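Local coordinates for dihydrofolate reductase (Schistosoma mansoni, PDB 3VCO), which reduces 7,8-dihydrofolate to 5,6,7,8-tetrahydrofolate with NADPH, a key step in folate metabolism that supports thymidylate, purine and glycine synthesis, at residues 62-67 / 122-127; 152-157 / 192-197; 173-178 / 196-201. One frame throughout, in Å; residues are numbered along the deposited sequence. Where two conformers were deposited one is given.

Contact 1. Residues 62-67 / 122-127; sequences GLKNAV and SSIVDE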
loop_
_atom_site.group_PDB
_atom_site.type_symbol
_atom_site.label_atom_id
_atom_site.label_comp_id
_atom_site.label_asym_id
_atom_site.label_seq_id
_atom_site.Cartn_x
_atom_site.Cartn_y
_atom_site.Cartn_z
ATOM N N GLY A 62 18.738 9.726 -3.014
ATOM C CA GLY A 62 19.041 9.243 -4.350
ATOM C C GLY A 62 18.032 8.231 -4.891
ATOM O O GLY A 62 17.898 8.064 -6.108
ATOM N N LEU A 63 17.316 7.558 -3.989
ATOM C CA LEU A 63 16.467 6.421 -4.367
ATOM C C LEU A 63 14.976 6.724 -4.292
ATOM O O LEU A 63 14.556 7.711 -3.676
ATOM C CB LEU A 63 16.785 5.216 -3.482
ATOM C CG LEU A 63 18.268 4.869 -3.373
ATOM C CD1 LEU A 63 18.468 3.587 -2.573
ATOM C CD2 LEU A 63 18.940 4.768 -4.746
ATOM N N LYS A 64 14.172 5.856 -4.898
ATOM C CA LYS A 64 12.711 6.016 -4.854
ATOM C C LYS A 64 12.056 4.719 -4.471
ATOM O O LYS A 64 12.408 3.664 -4.987
ATOM C CB LYS A 64 12.151 6.387 -6.228
ATOM C CG LYS A 64 12.946 7.417 -7.033
ATOM C CD LYS A 64 12.450 8.806 -6.733
ATOM C CE LYS A 64 13.557 9.842 -7.020
ATOM N NZ LYS A 64 12.958 11.169 -6.991
ATOM N N ASN A 65 11.056 4.794 -3.612
ATOM C CA ASN A 65 10.260 3.607 -3.351
ATOM C C ASN A 65 9.352 3.272 -4.537
ATOM O O ASN A 65 9.089 4.130 -5.361
ATOM C CB ASN A 65 9.447 3.772 -2.066
ATOM C CG ASN A 65 10.321 3.983 -0.880
ATOM O OD1 ASN A 65 11.381 3.346 -0.775
ATOM N ND2 ASN A 65 9.921 4.892 0.016
ATOM N N ALA A 66 8.938 2.009 -4.648
ATOM C CA ALA A 66 7.940 1.586 -5.642
ATOM C C ALA A 66 6.587 1.400 -4.956
ATOM O O ALA A 66 6.528 0.927 -3.816
ATOM C CB ALA A 66 8.368 0.277 -6.342
ATOM N N VAL A 67 5.515 1.860 -5.600
ATOM C CA VAL A 67 4.168 1.544 -5.127
ATOM C C VAL A 67 3.519 0.698 -6.219
ATOM O O VAL A 67 3.485 1.096 -7.381
ATOM C CB VAL A 67 3.302 2.772 -4.864
ATOM C CG1 VAL A 67 3.823 3.515 -3.593
ATOM C CG2 VAL A 67 3.320 3.733 -6.092
ATOM N N SER A 122 16.781 -1.247 -10.856
ATOM C CA SER A 122 17.448 -1.868 -9.709
ATOM C C SER A 122 18.436 -0.922 -9.021
ATOM O O SER A 122 18.810 -1.133 -7.864
ATOM C CB SER A 122 18.146 -3.183 -10.092
ATOM O OG SER A 122 19.163 -2.957 -11.045
ATOM N N SER A 123 18.860 0.113 -9.734
ATOM C CA SER A 123 19.762 1.112 -9.162
ATOM C C SER A 123 18.944 2.254 -8.533
ATOM O O SER A 123 19.477 3.144 -7.894
ATOM C CB SER A 123 20.683 1.676 -10.251
ATOM O OG SER A 123 21.594 0.717 -10.755
ATOM N N ILE A 124 17.634 2.233 -8.736
ATOM C CA ILE A 124 16.775 3.315 -8.268
ATOM C C ILE A 124 15.921 2.951 -7.045
ATOM O O ILE A 124 15.737 3.763 -6.132
ATOM C CB ILE A 124 15.819 3.742 -9.379
ATOM C CG1 ILE A 124 16.598 3.883 -10.682
ATOM C CG2 ILE A 124 15.099 5.046 -8.992
ATOM C CD1 ILE A 124 15.775 4.367 -11.840
ATOM N N VAL A 125 15.394 1.735 -7.038
ATOM C CA VAL A 125 14.381 1.318 -6.055
ATOM C C VAL A 125 14.950 1.225 -4.635
ATOM O O VAL A 125 16.087 0.806 -4.425
ATOM C CB VAL A 125 13.781 -0.055 -6.460
ATOM C CG1 VAL A 125 14.873 -1.106 -6.492
ATOM C CG2 VAL A 125 12.656 -0.496 -5.486
ATOM N N ASP A 126 14.182 1.682 -3.665
ATOM C CA ASP A 126 14.546 1.479 -2.288
ATOM C C ASP A 126 13.575 0.417 -1.776
ATOM O O ASP A 126 13.853 -0.771 -1.926
ATOM C CB ASP A 126 14.500 2.769 -1.459
ATOM C CG ASP A 126 15.044 2.566 -0.036
ATOM O OD1 ASP A 126 15.378 1.407 0.326
ATOM O OD2 ASP A 126 15.156 3.559 0.711
ATOM N N GLU A 127 12.419 0.810 -1.231
ATOM C CA GLU A 127 11.461 -0.172 -0.715
ATOM C C GLU A 127 10.265 -0.351 -1.680
ATOM O O GLU A 127 10.014 0.496 -2.560
ATOM C CB GLU A 127 10.983 0.193 0.712
ATOM C CG GLU A 127 12.135 0.310 1.810
ATOM C CD GLU A 127 12.191 -0.872 2.782
ATOM O OE1 GLU A 127 11.214 -1.633 2.822
ATOM O OE2 GLU A 127 13.217 -1.054 3.509
#

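Contact 2. Residues 152-157 / 192-197; sequences CTHILS and TFKFCV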
loop_
_atom_site.group_PDB
_atom_site.type_symbol
_atom_site.label_atom_id
_atom_site.label_comp_id
_atom_site.label_asym_id
_atom_site.label_seq_id
_atom_site.Cartn_x
_atom_site.Cartn_y
_atom_site.Cartn_z
ATOM N N CYS A 152 -0.862 -0.195 8.600
ATOM C CA CYS A 152 -2.283 -0.357 8.665
ATOM C C CYS A 152 -2.928 0.912 9.251
ATOM O O CYS A 152 -2.510 1.413 10.296
ATOM C CB CYS A 152 -2.598 -1.577 9.571
ATOM S SG CYS A 152 -4.347 -1.975 9.646
ATOM N N THR A 153 -3.944 1.423 8.567
ATOM C CA THR A 153 -4.849 2.369 9.192
ATOM C C THR A 153 -6.077 1.617 9.639
ATOM O O THR A 153 -6.845 1.142 8.819
ATOM C CB THR A 153 -5.229 3.443 8.191
ATOM O OG1 THR A 153 -3.996 3.971 7.682
ATOM C CG2 THR A 153 -6.060 4.533 8.855
ATOM N N HIS A 154 -6.265 1.536 10.942
ATOM C CA HIS A 154 -7.497 0.977 11.526
ATOM C C HIS A 154 -8.583 2.031 11.601
ATOM O O HIS A 154 -8.358 3.114 12.098
ATOM C CB HIS A 154 -7.226 0.473 12.938
ATOM C CG HIS A 154 -6.269 -0.685 12.992
ATOM N ND1 HIS A 154 -6.662 -1.996 12.807
ATOM C CD2 HIS A 154 -4.947 -0.728 13.267
ATOM C CE1 HIS A 154 -5.613 -2.791 12.923
ATOM N NE2 HIS A 154 -4.555 -2.047 13.179
ATOM N N ILE A 155 -9.780 1.697 11.152
ATOM C CA ILE A 155 -10.854 2.670 11.109
ATOM C C ILE A 155 -12.074 2.109 11.811
ATOM O O ILE A 155 -12.288 0.909 11.765
ATOM C CB ILE A 155 -11.206 2.943 9.652
ATOM C CG1 ILE A 155 -10.015 3.607 8.958
ATOM C CG2 ILE A 155 -12.448 3.810 9.551
ATOM C CD1 ILE A 155 -10.197 3.772 7.433
ATOM N N LEU A 156 -12.819 2.961 12.513
ATOM C CA LEU A 156 -14.122 2.592 13.010
ATOM C C LEU A 156 -15.118 3.127 12.002
ATOM O O LEU A 156 -15.321 4.343 11.862
ATOM C CB LEU A 156 -14.374 3.124 14.410
ATOM C CG LEU A 156 -13.929 2.194 15.531
ATOM C CD1 LEU A 156 -14.512 2.675 16.827
ATOM C CD2 LEU A 156 -14.331 0.747 15.258
ATOM N N SER A 157 -15.698 2.184 11.271
ATOM C CA SER A 157 -16.451 2.474 10.067
ATOM C C SER A 157 -17.877 2.894 10.393
ATOM O O SER A 157 -18.649 2.116 10.936
ATOM C CB SER A 157 -16.464 1.234 9.179
ATOM O OG SER A 157 -15.245 1.104 8.462
ATOM N N THR A 192 -13.026 7.606 12.624
ATOM C CA THR A 192 -12.089 7.591 13.720
ATOM C C THR A 192 -11.069 6.510 13.371
ATOM O O THR A 192 -11.450 5.447 12.920
ATOM C CB THR A 192 -12.790 7.257 15.055
ATOM O OG1 THR A 192 -13.765 8.256 15.384
ATOM C CG2 THR A 192 -11.780 7.189 16.150
ATOM N N PHE A 193 -9.781 6.789 13.544
ATOM C CA PHE A 193 -8.755 5.889 13.039
ATOM C C PHE A 193 -7.443 6.019 13.804
ATOM O O PHE A 193 -7.229 6.950 14.586
ATOM C CB PHE A 193 -8.521 6.064 11.517
ATOM C CG PHE A 193 -8.267 7.502 11.099
ATOM C CD1 PHE A 193 -9.333 8.351 10.832
ATOM C CD2 PHE A 193 -6.973 7.996 11.006
ATOM C CE1 PHE A 193 -9.119 9.674 10.493
ATOM C CE2 PHE A 193 -6.747 9.320 10.655
ATOM C CZ PHE A 193 -7.819 10.156 10.388
ATOM N N LYS A 194 -6.588 5.039 13.621
ATOM C CA LYS A 194 -5.277 5.106 14.229
ATOM C C LYS A 194 -4.353 4.335 13.327
ATOM O O LYS A 194 -4.809 3.513 12.512
ATOM C CB LYS A 194 -5.295 4.527 15.632
ATOM C CG LYS A 194 -5.309 3.015 15.681
ATOM C CD LYS A 194 -5.412 2.494 17.104
ATOM C CE LYS A 194 -4.109 2.611 17.872
ATOM N NZ LYS A 194 -4.168 1.759 19.111
ATOM N N PHE A 195 -3.069 4.610 13.458
ATOM C CA PHE A 195 -2.053 4.051 12.560
ATOM C C PHE A 195 -1.221 3.033 13.309
ATOM O O PHE A 195 -0.744 3.300 14.389
ATOM C CB PHE A 195 -1.138 5.157 12.018
ATOM C CG PHE A 195 -1.887 6.264 11.294
ATOM C CD1 PHE A 195 -2.576 6.004 10.113
ATOM C CD2 PHE A 195 -1.911 7.551 11.797
ATOM C CE1 PHE A 195 -3.290 7.013 9.442
ATOM C CE2 PHE A 195 -2.615 8.551 11.139
ATOM C CZ PHE A 195 -3.323 8.268 9.974
ATOM N N CYS A 196 -1.022 1.872 12.709
ATOM C CA CYS A 196 -0.273 0.795 13.359
ATOM C C CYS A 196 0.591 0.131 12.292
ATOM O O CYS A 196 0.227 0.066 11.113
ATOM C CB CYS A 196 -1.224 -0.236 13.965
ATOM S SG CYS A 196 -2.079 0.291 15.457
ATOM N N VAL A 197 1.766 -0.321 12.706
ATOM C CA VAL A 197 2.691 -0.970 11.803
ATOM C C VAL A 197 3.080 -2.350 12.364
ATOM O O VAL A 197 3.414 -2.478 13.542
ATOM C CB VAL A 197 3.931 -0.129 11.643
ATOM C CG1 VAL A 197 4.870 -0.782 10.668
ATOM C CG2 VAL A 197 3.541 1.311 11.176
#

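Contact 3. Residues 173-178 / 196-201; sequences LKKVDL and CVYDVP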
loop_
_atom_site.group_PDB
_atom_site.type_symbol
_atom_site.label_atom_id
_atom_site.label_comp_id
_atom_site.label_asym_id
_atom_site.label_seq_id
_atom_site.Cartn_x
_atom_site.Cartn_y
_atom_site.Cartn_z
ATOM N N LEU A 173 1.053 -10.916 14.991
ATOM C CA LEU A 173 1.688 -9.744 14.392
ATOM C C LEU A 173 2.565 -9.053 15.433
ATOM O O LEU A 173 2.207 -8.948 16.610
ATOM C CB LEU A 173 0.657 -8.762 13.853
ATOM C CG LEU A 173 -0.164 -9.143 12.613
ATOM C CD1 LEU A 173 -1.191 -8.067 12.315
ATOM C CD2 LEU A 173 0.676 -9.407 11.389
ATOM N N LYS A 174 3.732 -8.602 15.009
ATOM C CA LYS A 174 4.658 -7.947 15.929
ATOM C C LYS A 174 4.508 -6.455 15.681
ATOM O O LYS A 174 4.750 -5.966 14.581
ATOM C CB LYS A 174 6.098 -8.416 15.684
ATOM C CG LYS A 174 6.382 -9.801 16.249
ATOM C CD LYS A 174 7.297 -10.653 15.347
ATOM C CE LYS A 174 8.571 -9.928 14.902
ATOM N NZ LYS A 174 9.161 -10.530 13.649
ATOM N N LYS A 175 4.039 -5.750 16.693
ATOM C CA LYS A 175 3.772 -4.327 16.575
ATOM C C LYS A 175 5.110 -3.605 16.535
ATOM O O LYS A 175 6.008 -3.890 17.350
ATOM C CB LYS A 175 2.946 -3.865 17.782
ATOM C CG LYS A 175 2.469 -2.444 17.710
ATOM C CD LYS A 175 1.171 -2.334 16.942
ATOM C CE LYS A 175 0.502 -0.989 17.198
ATOM N NZ LYS A 175 -0.845 -1.131 17.821
ATOM N N VAL A 176 5.248 -2.686 15.583
ATOM C CA VAL A 176 6.496 -1.960 15.400
ATOM C C VAL A 176 6.325 -0.540 15.910
ATOM O O VAL A 176 5.321 0.107 15.610
ATOM C CB VAL A 176 6.871 -1.910 13.898
ATOM C CG1 VAL A 176 8.149 -1.111 13.673
ATOM C CG2 VAL A 176 6.998 -3.323 13.316
ATOM N N ASP A 177 7.317 -0.039 16.647
ATOM C CA ASP A 177 7.344 1.363 17.054
ATOM C C ASP A 177 8.220 2.239 16.134
ATOM O O ASP A 177 9.448 2.077 16.061
ATOM C CB ASP A 177 7.836 1.469 18.499
ATOM C CG ASP A 177 8.149 2.890 18.903
ATOM O OD1 ASP A 177 7.278 3.770 18.714
ATOM O OD2 ASP A 177 9.267 3.127 19.414
ATOM N N LEU A 178 7.592 3.174 15.429
ATOM C CA LEU A 178 8.342 4.083 14.565
ATOM C C LEU A 178 8.068 5.511 14.983
ATOM O O LEU A 178 6.918 5.863 15.204
ATOM C CB LEU A 178 7.970 3.846 13.111
ATOM C CG LEU A 178 8.502 2.538 12.532
ATOM C CD1 LEU A 178 7.505 1.992 11.541
ATOM C CD2 LEU A 178 9.858 2.774 11.852
ATOM N N CYS A 196 -1.022 1.872 12.709
ATOM C CA CYS A 196 -0.273 0.795 13.359
ATOM C C CYS A 196 0.591 0.131 12.292
ATOM O O CYS A 196 0.227 0.066 11.113
ATOM C CB CYS A 196 -1.224 -0.236 13.965
ATOM S SG CYS A 196 -2.079 0.291 15.457
ATOM N N VAL A 197 1.766 -0.321 12.706
ATOM C CA VAL A 197 2.691 -0.970 11.803
ATOM C C VAL A 197 3.080 -2.350 12.364
ATOM O O VAL A 197 3.414 -2.478 13.542
ATOM C CB VAL A 197 3.931 -0.129 11.643
ATOM C CG1 VAL A 197 4.870 -0.782 10.668
ATOM C CG2 VAL A 197 3.541 1.311 11.176
ATOM N N TYR A 198 3.012 -3.368 11.512
ATOM C CA TYR A 198 3.180 -4.730 11.971
ATOM C C TYR A 198 4.178 -5.474 11.121
ATOM O O TYR A 198 4.157 -5.354 9.900
ATOM C CB TYR A 198 1.860 -5.501 11.874
ATOM C CG TYR A 198 0.670 -4.896 12.636
ATOM C CD1 TYR A 198 0.569 -4.997 14.019
ATOM C CD2 TYR A 198 -0.331 -4.239 11.954
ATOM C CE1 TYR A 198 -0.518 -4.443 14.699
ATOM C CE2 TYR A 198 -1.427 -3.694 12.620
ATOM C CZ TYR A 198 -1.508 -3.785 13.973
ATOM O OH TYR A 198 -2.593 -3.239 14.593
ATOM N N ASP A 199 5.012 -6.269 11.780
ATOM C CA ASP A 199 5.847 -7.245 11.093
ATOM C C ASP A 199 5.198 -8.599 11.226
ATOM O O ASP A 199 4.845 -9.010 12.316
ATOM C CB ASP A 199 7.255 -7.263 11.688
ATOM C CG ASP A 199 8.073 -6.105 11.209
ATOM O OD1 ASP A 199 7.838 -5.644 10.075
ATOM O OD2 ASP A 199 8.936 -5.641 11.960
ATOM N N VAL A 200 5.020 -9.273 10.096
ATOM C CA VAL A 200 4.442 -10.597 10.104
ATOM C C VAL A 200 5.608 -11.525 10.361
ATOM O O VAL A 200 6.585 -11.489 9.618
ATOM C CB VAL A 200 3.767 -10.931 8.743
ATOM C CG1 VAL A 200 3.171 -12.335 8.749
ATOM C CG2 VAL A 200 2.716 -9.848 8.377
ATOM N N PRO A 201 5.530 -12.317 11.444
ATOM C CA PRO A 201 6.646 -13.211 11.774
ATOM C C PRO A 201 6.717 -14.388 10.825
ATOM O O PRO A 201 7.834 -14.536 10.334
ATOM C CB PRO A 201 6.305 -13.693 13.193
ATOM C CG PRO A 201 4.791 -13.592 13.281
ATOM C CD PRO A 201 4.398 -12.451 12.394
HETATM O O HOH W 1 2.950 0.668 15.279
#

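Contact 1. Residues 62-67 / 122-127
With its CG set beside the backbone N (chi1 -61°), Asn-65 reaches across to strand 125-130, where the first torsion of Asp-126 (chi1 -173°) lays the carboxylate alongside the Asn-65 amide. The two side chains run side by side in the same direction. The backbone position of Asp-126 brings its CB to 3.2 Å from Asn-65 OD1. Asn-65 OD1 also accepts the backbone N-H of Glu-127 at 2.8 Å, a straight bond whose donor is tilted out of the amide plane. This side-chain bond falls within a break in the parallel pairing. Lys-64 N donates to Ile-124 O (2.9 Å) and Asp-126 N to Lys-64 O (3.0 Å), but Ala-66 N then takes Glu-127 O (2.8 Å), one residue later than regular pairing would give. Asp-126 and Glu-127 together face Asn-65, a beta bulge in the parallel pairing, and the Asn-65 side chain serves the Glu-127 N-H there. Further back, Leu-63 rests on carbonyl oxygens, its CB 3.2 Å from Ile-124 O, and Lys-64 CG meets Ile-124 CG2 at 3.8 Å. Asp-126 OD2 is held by the backbone N of His-60. Strand 64-70 lies between 125-130 and 88-92, bonding through Asn-65 to Ile-88, while Asn-65 ND2 is gripped by the carbonyls of Thr-56 and Lys-58 at the end of helix 46-57.

Contact 2. Residues 152-157 / 192-197
Strands 152-156 and 192-197 run antiparallel at 158°, their axes approaching to 4.7 Å, with paired backbone bonds at Cys-152/Cys-196 and His-154/Lys-194. This is the antiparallel C-terminal part of the dihydrofolate reductase sheet, whose central strands are parallel. Thr-153, Ile-155, Phe-193 and Phe-195 point to the face packed on helix 46-57; Cys-152, His-154, Lys-194 and Cys-196 point to the other. On the helix face Thr-153 brings OG1 to the rim of the Phe-195 ring, in its plane and 3.5 Å from CD1, while CG2 lies 3.9 Å from Phe-193 CB. The same hydroxyl oxygen is hydrogen-bonded to OD1 of Asp-48, a residue that probably binds substrate, so Thr-153 appears to be a second-shell residue that positions it. Phe-193 CG stands between its backbone N and carbonyl carbon (chi1 52°), which sends the ring away from the neighbouring strand toward Lys-47 of helix 46-57. Phe-193 CB packs 3.8 Å from Ile-155 CG1. Phe-195 instead stacks on Phe-51 of the helix. On the opposite face the His-154 imidazole meets two cysteines, one over a face and one at its edge. Cys-152 SG takes the face, offset toward the rim, and Trp-33 meets the ring with its plane steeply turned. NE2 is hydrogen-bonded to Tyr-198 OH, which limits rotation of the imidazole. Cys-196 comes in at the edge, its CB in plane and 3.8 Å from His-154 CD2, with its SG placed obliquely 3.7 Å from that same carbon.

Contact 3. Residues 173-178 / 196-201
Lys-174 and Asp-199 form a hydrogen-bonded antiparallel pair that exchanges two backbone bonds: Lys-174 N donates to Asp-199 O at 2.9 Å, and Asp-199 N returns a bond to Lys-174 O at 2.8 Å. Two residues on, Val-176 N reaches Val-197 O (2.8 Å), but no direct return bond is made. Val-197 N donates instead to a water at 3.0 Å; the water also lies unusually close to Val-176 O, so a bridge between the strands is only probable. Both oxygens of the Asp-199 carboxylate are satisfied outside the two segments, OD1 by a salt bridge with Arg-149. Val-176 CG2 packs beside the group, 3.3 Å from Asp-199 OD2, and the ammonium of Lys-174 does not touch it. The Tyr-198 hydroxyl is satisfied by the histidine of strand 148-156. Over one face of the tyrosine ring Leu-173 CD1 sits in a CH-pi contact, 3.9 Å from the Tyr-198 ring centroid and 20° off its normal. Lys-175 leaves its backbone with CG anti to N (chi1 -173°) and bends at chi2, so that CD passes the Tyr-198 ring and NZ ends 3.0 Å from Cys-196 SG. Leu-173 CD2 and Val-200 CG2 lie alongside, and Leu-178 CD1 crosses the Val-197 methyls. The short strand 174-175 thus adds an edge to strand 191-200, whose other edge bonds to strand 148-156 through Tyr-198 with Ile-150 and Val-200 with Val-148.

How the contacts relate
All three contacts belong to one mixed sheet. Contact 1 closes first along the chain and joins parallel strands 64-70 and 125-130; its centre lies about 27 Å from that of contact 2 and 22 Å from that of contact 3, without touching either. Contacts 2 and 3 come later, their centres about 14 Å apart, and end on the same C-terminal strand 191-200, sharing Cys-196 and Val-197. They lie on the two sides of that strand. Strand 23-29, between 125-130 and 148-156, links the two halves. Contacts 1 and 2 each reach helix 46-57, whose residues 48-53 probably bind substrate.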